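Local structure of flap endonuclease 1 (1A76) at residues G28-L36 and S125-C135; L207-I217 and A238-K248. The protein cleaves 5'-flaps, and trims DNA from the 5' end, as a magnesium-dependent structure-specific nuclease of DNA replication and repair. All coordinates share one frame; numbering follows the deposited sequence.

Interaction 1: residues G28-L36 and S125-C135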
loop_
_atom_site.group_PDB
_atom_site.type_symbol
_atom_site.label_atom_id
_atom_site.label_comp_id
_atom_site.label_asym_id
_atom_site.label_seq_id
_atom_site.Cartn_x
_atom_site.Cartn_y
_atom_site.Cartn_z
ATOM N N GLY A 28 0.627 -3.215 2.133
ATOM C CA GLY A 28 -0.534 -4.071 2.293
ATOM C C GLY A 28 -1.844 -3.658 1.663
ATOM O O GLY A 28 -2.431 -4.424 0.911
ATOM N N MET A 29 -2.322 -2.461 1.972
ATOM C CA MET A 29 -3.591 -2.016 1.413
ATOM C C MET A 29 -3.494 -1.859 -0.088
ATOM O O MET A 29 -4.436 -2.161 -0.798
ATOM C CB MET A 29 -4.037 -0.710 2.061
ATOM C CG MET A 29 -4.325 -0.877 3.542
ATOM S SD MET A 29 -5.749 -1.941 3.835
ATOM C CE MET A 29 -4.928 -3.431 4.268
ATOM N N ASN A 30 -2.351 -1.394 -0.573
ATOM C CA ASN A 30 -2.204 -1.239 -2.007
ATOM C C ASN A 30 -2.319 -2.602 -2.665
ATOM O O ASN A 30 -2.950 -2.747 -3.712
ATOM C CB ASN A 30 -0.851 -0.622 -2.373
ATOM C CG ASN A 30 -0.787 -0.242 -3.837
ATOM O OD1 ASN A 30 -0.298 -1.002 -4.660
ATOM N ND2 ASN A 30 -1.325 0.926 -4.174
ATOM N N ALA A 31 -1.694 -3.596 -2.039
ATOM C CA ALA A 31 -1.697 -4.962 -2.536
ATOM C C ALA A 31 -3.105 -5.552 -2.546
ATOM O O ALA A 31 -3.527 -6.165 -3.522
ATOM C CB ALA A 31 -0.760 -5.828 -1.680
ATOM N N LEU A 32 -3.820 -5.366 -1.444
ATOM C CA LEU A 32 -5.181 -5.871 -1.314
ATOM C C LEU A 32 -6.137 -5.323 -2.359
ATOM O O LEU A 32 -6.932 -6.068 -2.919
ATOM C CB LEU A 32 -5.719 -5.554 0.083
ATOM C CG LEU A 32 -5.565 -6.709 1.089
ATOM C CD1 LEU A 32 -4.500 -7.706 0.638
ATOM C CD2 LEU A 32 -5.222 -6.148 2.432
ATOM N N TYR A 33 -6.077 -4.011 -2.582
ATOM C CA TYR A 33 -6.927 -3.367 -3.570
ATOM C C TYR A 33 -6.560 -3.934 -4.941
ATOM O O TYR A 33 -7.434 -4.224 -5.757
ATOM C CB TYR A 33 -6.716 -1.853 -3.536
ATOM C CG TYR A 33 -7.397 -1.155 -2.375
ATOM C CD1 TYR A 33 -8.787 -1.149 -2.252
ATOM C CD2 TYR A 33 -6.649 -0.457 -1.422
ATOM C CE1 TYR A 33 -9.415 -0.454 -1.200
ATOM C CE2 TYR A 33 -7.259 0.233 -0.378
ATOM C CZ TYR A 33 -8.639 0.235 -0.270
ATOM O OH TYR A 33 -9.226 0.925 0.776
ATOM N N GLN A 34 -5.263 -4.123 -5.173
ATOM C CA GLN A 34 -4.769 -4.676 -6.433
ATOM C C GLN A 34 -5.324 -6.075 -6.700
ATOM O O GLN A 34 -5.736 -6.370 -7.817
ATOM C CB GLN A 34 -3.237 -4.720 -6.427
ATOM C CG GLN A 34 -2.619 -5.051 -7.772
ATOM C CD GLN A 34 -3.102 -4.127 -8.877
ATOM O OE1 GLN A 34 -2.984 -2.901 -8.775
ATOM N NE2 GLN A 34 -3.656 -4.710 -9.934
ATOM N N PHE A 35 -5.329 -6.927 -5.677
ATOM C CA PHE A 35 -5.847 -8.295 -5.797
ATOM C C PHE A 35 -7.329 -8.265 -6.119
ATOM O O PHE A 35 -7.809 -9.050 -6.929
ATOM C CB PHE A 35 -5.661 -9.086 -4.484
ATOM C CG PHE A 35 -4.217 -9.356 -4.119
ATOM C CD1 PHE A 35 -3.217 -9.371 -5.091
ATOM C CD2 PHE A 35 -3.858 -9.562 -2.786
ATOM C CE1 PHE A 35 -1.882 -9.586 -4.732
ATOM C CE2 PHE A 35 -2.532 -9.773 -2.414
ATOM C CZ PHE A 35 -1.540 -9.785 -3.386
ATOM N N LEU A 36 -8.045 -7.357 -5.462
ATOM C CA LEU A 36 -9.478 -7.220 -5.645
ATOM C C LEU A 36 -9.837 -6.830 -7.068
ATOM O O LEU A 36 -10.841 -7.305 -7.599
ATOM C CB LEU A 36 -10.050 -6.180 -4.672
ATOM C CG LEU A 36 -10.385 -6.672 -3.260
ATOM C CD1 LEU A 36 -10.569 -5.506 -2.302
ATOM C CD2 LEU A 36 -11.650 -7.510 -3.330
ATOM N N SER A 125 -15.396 0.326 0.438
ATOM C CA SER A 125 -15.307 -0.573 -0.728
ATOM C C SER A 125 -15.444 -2.055 -0.359
ATOM O O SER A 125 -15.829 -2.396 0.764
ATOM C CB SER A 125 -13.973 -0.374 -1.450
ATOM O OG SER A 125 -12.896 -0.741 -0.608
ATOM N N TYR A 126 -15.136 -2.928 -1.314
ATOM C CA TYR A 126 -15.197 -4.362 -1.063
ATOM C C TYR A 126 -14.125 -4.712 -0.024
ATOM O O TYR A 126 -14.206 -5.741 0.652
ATOM C CB TYR A 126 -14.923 -5.138 -2.347
ATOM C CG TYR A 126 -16.133 -5.417 -3.214
ATOM C CD1 TYR A 126 -17.415 -5.477 -2.669
ATOM C CD2 TYR A 126 -15.988 -5.657 -4.580
ATOM C CE1 TYR A 126 -18.523 -5.771 -3.464
ATOM C CE2 TYR A 126 -17.091 -5.952 -5.383
ATOM C CZ TYR A 126 -18.351 -6.007 -4.817
ATOM O OH TYR A 126 -19.449 -6.300 -5.605
ATOM N N LEU A 127 -13.101 -3.867 0.073
ATOM C CA LEU A 127 -12.022 -4.079 1.041
ATOM C C LEU A 127 -12.513 -3.566 2.383
ATOM O O LEU A 127 -12.313 -2.401 2.720
ATOM C CB LEU A 127 -10.758 -3.311 0.635
ATOM C CG LEU A 127 -9.391 -4.000 0.758
ATOM C CD1 LEU A 127 -8.319 -2.949 0.982
ATOM C CD2 LEU A 127 -9.387 -5.015 1.892
ATOM N N THR A 128 -13.159 -4.445 3.139
ATOM C CA THR A 128 -13.705 -4.093 4.442
ATOM C C THR A 128 -12.723 -4.356 5.573
ATOM O O THR A 128 -11.788 -5.126 5.424
ATOM C CB THR A 128 -14.963 -4.914 4.764
ATOM O OG1 THR A 128 -14.632 -6.309 4.743
ATOM C CG2 THR A 128 -16.059 -4.641 3.766
ATOM N N PRO A 129 -12.927 -3.704 6.725
ATOM C CA PRO A 129 -12.029 -3.917 7.868
ATOM C C PRO A 129 -11.946 -5.399 8.239
ATOM O O PRO A 129 -10.875 -5.900 8.573
ATOM C CB PRO A 129 -12.658 -3.077 8.975
ATOM C CG PRO A 129 -13.377 -1.980 8.224
ATOM C CD PRO A 129 -13.949 -2.681 7.014
ATOM N N LYS A 130 -13.081 -6.093 8.172
ATOM C CA LYS A 130 -13.129 -7.517 8.490
ATOM C C LYS A 130 -12.285 -8.332 7.508
ATOM O O LYS A 130 -11.612 -9.285 7.899
ATOM C CB LYS A 130 -14.565 -8.031 8.448
ATOM C CG LYS A 130 -14.679 -9.557 8.401
ATOM C CD LYS A 130 -14.000 -10.188 9.620
ATOM C CE LYS A 130 -14.283 -11.683 9.726
ATOM N NZ LYS A 130 -14.243 -12.154 11.139
ATOM N N MET A 131 -12.349 -7.970 6.232
ATOM C CA MET A 131 -11.582 -8.663 5.201
ATOM C C MET A 131 -10.100 -8.411 5.423
ATOM O O MET A 131 -9.276 -9.309 5.255
ATOM C CB MET A 131 -11.977 -8.176 3.811
ATOM C CG MET A 131 -11.293 -8.949 2.693
ATOM S SD MET A 131 -11.651 -8.328 1.045
ATOM C CE MET A 131 -13.405 -8.750 0.868
ATOM N N VAL A 132 -9.779 -7.177 5.802
ATOM C CA VAL A 132 -8.408 -6.778 6.094
ATOM C C VAL A 132 -7.922 -7.559 7.316
ATOM O O VAL A 132 -6.789 -8.024 7.360
ATOM C CB VAL A 132 -8.313 -5.258 6.418
ATOM C CG1 VAL A 132 -6.891 -4.905 6.845
ATOM C CG2 VAL A 132 -8.736 -4.434 5.203
ATOM N N GLU A 133 -8.782 -7.687 8.320
ATOM C CA GLU A 133 -8.402 -8.424 9.521
ATOM C C GLU A 133 -8.176 -9.909 9.166
ATOM O O GLU A 133 -7.258 -10.537 9.686
ATOM C CB GLU A 133 -9.482 -8.274 10.596
ATOM C CG GLU A 133 -9.429 -6.966 11.436
ATOM C CD GLU A 133 -8.645 -5.814 10.796
ATOM O OE1 GLU A 133 -7.409 -5.752 10.966
ATOM O OE2 GLU A 133 -9.268 -4.952 10.133
ATOM N N ASN A 134 -9.006 -10.445 8.274
ATOM C CA ASN A 134 -8.910 -11.836 7.813
ATOM C C ASN A 134 -7.590 -12.082 7.063
ATOM O O ASN A 134 -7.011 -13.166 7.129
ATOM C CB ASN A 134 -10.084 -12.167 6.887
ATOM C CG ASN A 134 -11.345 -12.573 7.647
ATOM O OD1 ASN A 134 -12.428 -12.704 7.057
ATOM N ND2 ASN A 134 -11.213 -12.781 8.944
ATOM N N CYS A 135 -7.121 -11.064 6.348
ATOM C CA CYS A 135 -5.870 -11.163 5.611
ATOM C C CYS A 135 -4.696 -11.233 6.588
ATOM O O CYS A 135 -3.739 -11.970 6.375
ATOM C CB CYS A 135 -5.711 -9.956 4.686
ATOM S SG CYS A 135 -6.722 -10.075 3.188
#

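Interaction 2: residues L207-I217 and A238-K248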
loop_
_atom_site.group_PDB
_atom_site.type_symbol
_atom_site.label_atom_id
_atom_site.label_comp_id
_atom_site.label_asym_id
_atom_site.label_seq_id
_atom_site.Cartn_x
_atom_site.Cartn_y
_atom_site.Cartn_z
ATOM N N LEU A 207 16.671 14.129 -12.847
ATOM C CA LEU A 207 15.811 15.305 -12.996
ATOM C C LEU A 207 16.441 16.564 -12.395
ATOM O O LEU A 207 15.953 17.676 -12.597
ATOM C CB LEU A 207 14.444 15.055 -12.345
ATOM C CG LEU A 207 13.460 14.144 -13.098
ATOM C CD1 LEU A 207 12.193 13.967 -12.278
ATOM C CD2 LEU A 207 13.110 14.747 -14.441
ATOM N N ARG A 208 17.523 16.385 -11.649
ATOM C CA ARG A 208 18.224 17.504 -11.034
ATOM C C ARG A 208 17.377 18.185 -9.966
ATOM O O ARG A 208 17.294 19.405 -9.920
ATOM C CB ARG A 208 18.626 18.528 -12.098
ATOM C CG ARG A 208 19.920 18.211 -12.815
ATOM C CD ARG A 208 21.103 18.904 -12.139
ATOM N NE ARG A 208 22.088 17.931 -11.692
ATOM C CZ ARG A 208 23.393 18.157 -11.585
ATOM N NH1 ARG A 208 23.904 19.345 -11.890
ATOM N NH2 ARG A 208 24.195 17.175 -11.194
ATOM N N ILE A 209 16.745 17.391 -9.106
ATOM C CA ILE A 209 15.907 17.943 -8.045
ATOM C C ILE A 209 16.095 17.207 -6.712
ATOM O O ILE A 209 16.638 16.104 -6.664
ATOM C CB ILE A 209 14.397 17.908 -8.439
ATOM C CG1 ILE A 209 13.905 16.474 -8.589
ATOM C CG2 ILE A 209 14.192 18.627 -9.753
ATOM C CD1 ILE A 209 12.407 16.395 -8.882
ATOM N N SER A 210 15.661 17.847 -5.632
ATOM C CA SER A 210 15.743 17.268 -4.291
ATOM C C SER A 210 14.435 16.535 -3.993
ATOM O O SER A 210 13.457 16.652 -4.740
ATOM C CB SER A 210 15.943 18.375 -3.242
ATOM O OG SER A 210 14.757 19.141 -3.083
ATOM N N LEU A 211 14.418 15.782 -2.900
ATOM C CA LEU A 211 13.207 15.062 -2.502
ATOM C C LEU A 211 12.143 16.123 -2.194
ATOM O O LEU A 211 10.972 15.963 -2.546
ATOM C CB LEU A 211 13.474 14.220 -1.260
ATOM C CG LEU A 211 12.546 13.062 -0.824
ATOM C CD1 LEU A 211 12.158 13.287 0.605
ATOM C CD2 LEU A 211 11.309 12.925 -1.718
ATOM N N ASP A 212 12.560 17.208 -1.540
ATOM C CA ASP A 212 11.627 18.290 -1.215
ATOM C C ASP A 212 10.992 18.847 -2.501
ATOM O O ASP A 212 9.793 19.136 -2.517
ATOM C CB ASP A 212 12.339 19.408 -0.435
ATOM C CG ASP A 212 12.525 19.073 1.053
ATOM O OD1 ASP A 212 11.730 18.293 1.632
ATOM O OD2 ASP A 212 13.485 19.606 1.650
ATOM N N ASP A 213 11.789 18.984 -3.566
ATOM C CA ASP A 213 11.308 19.465 -4.881
ATOM C C ASP A 213 10.287 18.468 -5.484
ATOM O O ASP A 213 9.271 18.865 -6.063
ATOM C CB ASP A 213 12.460 19.566 -5.884
ATOM C CG ASP A 213 13.382 20.750 -5.633
ATOM O OD1 ASP A 213 12.986 21.730 -4.964
ATOM O OD2 ASP A 213 14.518 20.684 -6.125
ATOM N N LEU A 214 10.599 17.177 -5.391
ATOM C CA LEU A 214 9.708 16.127 -5.910
ATOM C C LEU A 214 8.344 16.183 -5.214
ATOM O O LEU A 214 7.291 16.033 -5.852
ATOM C CB LEU A 214 10.350 14.736 -5.711
ATOM C CG LEU A 214 9.631 13.518 -6.321
ATOM C CD1 LEU A 214 9.460 13.715 -7.828
ATOM C CD2 LEU A 214 10.439 12.246 -6.042
ATOM N N ILE A 215 8.372 16.413 -3.903
ATOM C CA ILE A 215 7.157 16.524 -3.098
ATOM C C ILE A 215 6.337 17.741 -3.583
ATOM O O ILE A 215 5.110 17.700 -3.632
ATOM C CB ILE A 215 7.528 16.691 -1.590
ATOM C CG1 ILE A 215 8.060 15.368 -1.040
ATOM C CG2 ILE A 215 6.303 17.109 -0.759
ATOM C CD1 ILE A 215 8.788 15.499 0.291
ATOM N N ASP A 216 7.023 18.819 -3.953
ATOM C CA ASP A 216 6.333 20.007 -4.439
ATOM C C ASP A 216 5.622 19.661 -5.756
ATOM O O ASP A 216 4.453 19.995 -5.942
ATOM C CB ASP A 216 7.332 21.154 -4.640
ATOM C CG ASP A 216 7.676 21.877 -3.334
ATOM O OD1 ASP A 216 7.049 21.593 -2.292
ATOM O OD2 ASP A 216 8.584 22.736 -3.353
ATOM N N ILE A 217 6.328 18.976 -6.660
ATOM C CA ILE A 217 5.754 18.563 -7.939
ATOM C C ILE A 217 4.504 17.730 -7.628
ATOM O O ILE A 217 3.450 17.925 -8.232
ATOM C CB ILE A 217 6.749 17.696 -8.767
ATOM C CG1 ILE A 217 7.903 18.560 -9.274
ATOM C CG2 ILE A 217 6.031 17.065 -9.960
ATOM C CD1 ILE A 217 9.114 17.759 -9.713
ATOM N N ALA A 238 4.887 21.913 -13.387
ATOM C CA ALA A 238 5.273 21.935 -11.985
ATOM C C ALA A 238 6.794 21.840 -11.849
ATOM O O ALA A 238 7.405 22.547 -11.042
ATOM C CB ALA A 238 4.592 20.789 -11.256
ATOM N N TYR A 239 7.395 20.972 -12.656
ATOM C CA TYR A 239 8.847 20.778 -12.657
ATOM C C TYR A 239 9.504 22.077 -13.137
ATOM O O TYR A 239 10.579 22.455 -12.678
ATOM C CB TYR A 239 9.200 19.619 -13.601
ATOM C CG TYR A 239 10.685 19.378 -13.821
ATOM C CD1 TYR A 239 11.475 18.790 -12.831
ATOM C CD2 TYR A 239 11.287 19.705 -15.035
ATOM C CE1 TYR A 239 12.836 18.529 -13.051
ATOM C CE2 TYR A 239 12.644 19.449 -15.266
ATOM C CZ TYR A 239 13.414 18.857 -14.273
ATOM O OH TYR A 239 14.744 18.565 -14.530
ATOM N N GLU A 240 8.826 22.767 -14.053
ATOM C CA GLU A 240 9.318 24.028 -14.598
ATOM C C GLU A 240 9.374 25.095 -13.502
ATOM O O GLU A 240 10.343 25.849 -13.409
ATOM C CB GLU A 240 8.398 24.468 -15.741
ATOM C CG GLU A 240 8.638 25.857 -16.302
ATOM C CD GLU A 240 7.757 26.121 -17.506
ATOM O OE1 GLU A 240 6.588 26.484 -17.296
ATOM O OE2 GLU A 240 8.224 25.952 -18.653
ATOM N N LEU A 241 8.331 25.147 -12.673
ATOM C CA LEU A 241 8.251 26.118 -11.581
ATOM C C LEU A 241 9.265 25.771 -10.497
ATOM O O LEU A 241 9.853 26.646 -9.872
ATOM C CB LEU A 241 6.831 26.147 -10.987
ATOM C CG LEU A 241 5.742 26.732 -11.900
ATOM C CD1 LEU A 241 4.345 26.437 -11.333
ATOM C CD2 LEU A 241 5.976 28.241 -12.062
ATOM N N VAL A 242 9.469 24.481 -10.276
ATOM C CA VAL A 242 10.432 24.032 -9.284
ATOM C C VAL A 242 11.853 24.423 -9.700
ATOM O O VAL A 242 12.597 25.000 -8.905
ATOM C CB VAL A 242 10.352 22.496 -9.091
ATOM C CG1 VAL A 242 11.706 21.943 -8.629
ATOM C CG2 VAL A 242 9.259 22.169 -8.072
ATOM N N ARG A 243 12.231 24.130 -10.940
ATOM C CA ARG A 243 13.573 24.461 -11.406
ATOM C C ARG A 243 13.805 25.972 -11.427
ATOM O O ARG A 243 14.946 26.437 -11.335
ATOM C CB ARG A 243 13.812 23.869 -12.799
ATOM C CG ARG A 243 13.882 22.346 -12.811
ATOM C CD ARG A 243 14.876 21.828 -11.771
ATOM N NE ARG A 243 15.988 21.112 -12.389
ATOM C CZ ARG A 243 16.984 21.696 -13.047
ATOM N NH1 ARG A 243 17.014 23.013 -13.177
ATOM N NH2 ARG A 243 17.946 20.964 -13.588
ATOM N N SER A 244 12.722 26.738 -11.528
ATOM C CA SER A 244 12.831 28.193 -11.555
ATOM C C SER A 244 13.013 28.781 -10.169
ATOM O O SER A 244 13.396 29.935 -10.032
ATOM C CB SER A 244 11.598 28.811 -12.210
ATOM O OG SER A 244 11.666 28.636 -13.608
ATOM N N GLY A 245 12.728 27.990 -9.145
ATOM C CA GLY A 245 12.888 28.467 -7.785
ATOM C C GLY A 245 11.743 29.293 -7.234
ATOM O O GLY A 245 11.941 30.058 -6.294
ATOM N N VAL A 246 10.549 29.143 -7.805
ATOM C CA VAL A 246 9.379 29.890 -7.348
ATOM C C VAL A 246 8.226 28.971 -6.943
ATOM O O VAL A 246 7.155 29.447 -6.575
ATOM C CB VAL A 246 8.846 30.845 -8.443
ATOM C CG1 VAL A 246 9.909 31.867 -8.821
ATOM C CG2 VAL A 246 8.424 30.048 -9.662
ATOM N N ALA A 247 8.454 27.659 -7.003
ATOM C CA ALA A 247 7.431 26.671 -6.653
ATOM C C ALA A 247 6.880 26.834 -5.241
ATOM O O ALA A 247 5.662 26.832 -5.036
ATOM C CB ALA A 247 7.995 25.271 -6.814
ATOM N N LYS A 248 7.777 26.965 -4.271
ATOM C CA LYS A 248 7.379 27.108 -2.880
ATOM C C LYS A 248 6.466 28.310 -2.600
ATOM O O LYS A 248 5.476 28.194 -1.863
ATOM C CB LYS A 248 8.633 27.158 -1.998
ATOM C CG LYS A 248 9.445 25.851 -2.039
ATOM C CD LYS A 248 10.928 26.073 -1.771
ATOM C CE LYS A 248 11.739 24.793 -1.987
ATOM N NZ LYS A 248 11.024 23.576 -1.481
HETATM O O HOH W 1 12.936 21.910 -2.477
#

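Interaction 1: residues G28-L36 and S125-C135
L127 reaches Y33 through a CH-pi contact: its CD1 methyl stands 3.4 Å from the centroid of the Y33 ring and only 11° off the ring normal, so one methyl sits over the middle of the face. The two side chains meet at about a right angle. At the edge of the same ring, in its plane, S125 OG comes 3.5 Å from Y33 CE1.

The remaining contacts are apolar. L36 CD1 packs against L127 CG at 3.6 Å, L32 CB lies 3.8 Å from L127 CD1, and the sulfur of M29 borders that same methyl. Further along, M29 CE touches V132 CG1 at 3.6 Å; bends at chi2 (-66°) and chi3 bring this methyl over to V132. L32 CD1 meets C135 SG, and L36 CD2 rests on the CB of Y126.

Within 125-135, polar bonds shape the approach. S125 OG accepts from L127 N at 3.2 Å, closing an ST turn, while L127 itself centres an inverse gamma turn. T128 OG1 takes the N-H of M131 as the N-cap of helix 129-142. With an alanine in place of L127, the Y33 face is likely to lose the methyl over it and a gap to open beside L32 and L36.

The axes of segments 28-36 and 129-135 approach to 11.8 Å, with 107° between their directions; L127 packs from just ahead of the second helix, while V132 and C135 come from that helix itself. The chemistry implies an apolar joint between the N-domain and the I-domain; on its N-domain side M29 lies beside D27 and D80, predicted ligands of the first magnesium.

Interaction 2: residues L207-I217 and A238-K248
Y239 and R243 converge on one backbone carbonyl, L207 O. Y239 OH donates to L207 O, although the modelled 2.4 Å is very short and the exact distance doubtful; the oxygen lies at the ring edge, in its plane. R243 NE adds a weak bond to L207 O, 3.4 Å long and nearly straight at 169°. With CG anti to the backbone N, Y239 reaches across to the end of helix 200-207. I209 CG2 approaches Y239 CE1 to 3.6 Å, and I217 CD1 touches the ring edge, the isoleucine and tyrosine side chains running side by side.

V242 CG1 lies against the carboxylate carbon D213 CG at 3.6 Å, and V242 CG2 packs on I217 CG1 at 4.0 Å, while the CB of A238 lies against I217.

The charged end belongs to K248. K248 NZ forms a salt bridge with D216 OD2 at 3.2 Å, on the syn side of the oxygen but 27° out of the carboxylate plane. A water accepts from the same NZ and donates to D213 OD1, linking the ammonium to a second acid. The other oxygen of D216 is held by Y258.

A second shell sets these groups. S210 and D213 form a capping box: D213 N donates to S210 OG at 3.0 Å, and S210 N to D213 OD2, which restrains the D213 carboxylate beside V242. G245, in a Schellman motif, ends helix 235-244 and turns the chain toward K248.

Segments 211-217 and 238-244 thus pack with axes 9.4 Å apart and 142° between their directions, consistent with the DNA-binding helix-3-turn-helix region of FEN1 nucleases. F220 borders A238 and A247, F5 backs L214 and I217, and helix 258-266 flanks I215 and K248.

Overall arrangement
Interaction 1 precedes interaction 2 along the chain and closes before the other opens. Their centres lie about 34 Å apart and their nearest atoms about 16 Å, so they do not touch. Interaction 1 is the more central, its centre about 10 Å from that of the chain; its helix 28-38 follows strand 23-27 of the mixed sheet and, from the N-domain, packs on residues 125-135 of the I-domain. Interaction 2, about 25 Å out, joins helices within the I-domain. The side chain of M29 comes about 5 Å from a bound manganese ion, that of I217 about 11 Å from that of D175, a predicted magnesium ligand; interaction 1 therefore lies next to the metal site and interaction 2 farther out.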